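Local coordinates for putative acetamidase/formamidase (Yersinia enterocolitica subsp. palearctica serotype O:3, PDB 5UBU), which probably hydrolyses carbon-nitrogen bonds of linear amides other than peptides, at residues L273-A276 with T277-A280. Residues are numbered along the deposited sequence; the frame is centred on the assembly and turned at random.
Sequences LEDA and TRIA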
loop_
_atom_site.group_PDB
_atom_site.type_symbol
_atom_site.label_atom_id
_atom_site.label_comp_id
_atom_site.label_asym_id
_atom_site.label_seq_id
_atom_site.Cartn_x
_atom_site.Cartn_y
_atom_site.Cartn_z
ATOM N N LEU B 273 3.623 -4.109 0.002
ATOM C CA LEU B 273 4.869 -4.732 0.465
ATOM C C LEU B 273 5.045 -4.735 1.992
ATOM O O LEU B 273 5.694 -5.639 2.507
ATOM C CB LEU B 273 6.094 -4.128 -0.253
ATOM C CG LEU B 273 7.451 -4.821 -0.056
ATOM C CD1 LEU B 273 7.406 -6.231 -0.628
ATOM C CD2 LEU B 273 8.577 -4.035 -0.709
ATOM N N GLU B 274 4.468 -3.756 2.707
ATOM C CA GLU B 274 4.564 -3.729 4.177
ATOM C C GLU B 274 3.922 -4.977 4.799
ATOM O O GLU B 274 4.419 -5.517 5.791
ATOM C CB GLU B 274 3.743 -2.617 4.863
ATOM C CG GLU B 274 3.815 -1.186 4.444
ATOM C CD GLU B 274 2.937 -0.833 3.265
ATOM O OE1 GLU B 274 3.102 -1.506 2.256
ATOM O OE2 GLU B 274 2.171 0.177 3.332
ATOM N N ASP B 275 2.772 -5.376 4.259
ATOM C CA ASP B 275 2.063 -6.521 4.801
ATOM C C ASP B 275 2.817 -7.816 4.557
ATOM O O ASP B 275 2.754 -8.728 5.392
ATOM C CB ASP B 275 0.612 -6.580 4.299
ATOM C CG ASP B 275 -0.301 -5.564 4.995
ATOM O OD1 ASP B 275 0.139 -4.906 5.979
ATOM O OD2 ASP B 275 -1.480 -5.465 4.561
ATOM N N ALA B 276 3.544 -7.889 3.442
ATOM C CA ALA B 276 4.340 -9.076 3.160
ATOM C C ALA B 276 5.418 -9.172 4.232
ATOM O O ALA B 276 5.702 -10.260 4.760
ATOM C CB ALA B 276 4.965 -8.995 1.785
ATOM N N THR B 277 5.999 -8.017 4.561
ATOM C CA THR B 277 7.052 -7.938 5.573
ATOM C C THR B 277 6.502 -8.236 6.977
ATOM O O THR B 277 7.163 -8.890 7.768
ATOM C CB THR B 277 7.727 -6.565 5.570
ATOM O OG1 THR B 277 8.053 -6.187 4.226
ATOM C CG2 THR B 277 8.986 -6.588 6.440
ATOM N N ARG B 278 5.311 -7.727 7.292
ATOM C CA ARG B 278 4.671 -7.993 8.598
ATOM C C ARG B 278 4.446 -9.475 8.808
ATOM O O ARG B 278 4.756 -10.014 9.870
ATOM C CB ARG B 278 3.339 -7.262 8.707
ATOM C CG ARG B 278 3.493 -5.807 9.058
ATOM C CD ARG B 278 2.221 -5.059 8.790
ATOM N NE ARG B 278 2.304 -3.676 9.232
ATOM C CZ ARG B 278 1.564 -2.680 8.757
ATOM N NH1 ARG B 278 0.717 -2.865 7.744
ATOM N NH2 ARG B 278 1.720 -1.462 9.261
ATOM N N ILE B 279 3.898 -10.112 7.773
ATOM C CA ILE B 279 3.633 -11.549 7.760
ATOM C C ILE B 279 4.902 -12.346 8.065
ATOM O O ILE B 279 4.887 -13.245 8.905
ATOM C CB ILE B 279 3.053 -11.968 6.391
ATOM C CG1 ILE B 279 1.617 -11.469 6.264
ATOM C CG2 ILE B 279 3.044 -13.477 6.242
ATOM C CD1 ILE B 279 1.049 -11.573 4.865
ATOM N N ALA B 280 5.992 -11.995 7.380
ATOM C CA ALA B 280 7.275 -12.672 7.554
ATOM C C ALA B 280 7.810 -12.488 8.964
ATOM O O ALA B 280 8.116 -13.477 9.654
ATOM C CB ALA B 280 8.285 -12.168 6.536
#
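R278 runs back over the first turn of helix 273-291 and brings one face of its guanidinium, near the rim, up to CB of E274. One pairing that holds this arm is an i to i+3 salt bridge within the helix: R278 NH1 reaches D275 OD1 at 2.8 Å, nearly along the C-O axis of that oxygen and almost in the guanidinium plane, although the carboxylate and guanidinium planes are turned 39° apart. With CG beside the backbone N (chi1 -80°), the chain, extended from CG to NE, heads back toward the N-terminal end. Both charged groups are also tied to other copies in the tetramer, R278 NE to G128 O of the second subunit and D275 OD2 to T135 OG1 of the third, so a bridge internal to one helix sits where two other subunits meet it. On another side of the helix L273 and A276 pack on V321 of strand 319-326, placing this side of the helix against the nine-stranded mixed sheet. Backbone bonds from the amides of T277, R278, I279 and A280 to the carbonyls four residues earlier are regular, that of R278 N to E274 O measuring 2.8 Å. The first of these carbonyls is gripped twice. With OG1 of T277 anti to its carbonyl carbon (chi1 -47°), the hydroxyl turns back to donate to L273 O at 3.0 Å, approaching from the face of the carbonyl plane opposite to T277 N.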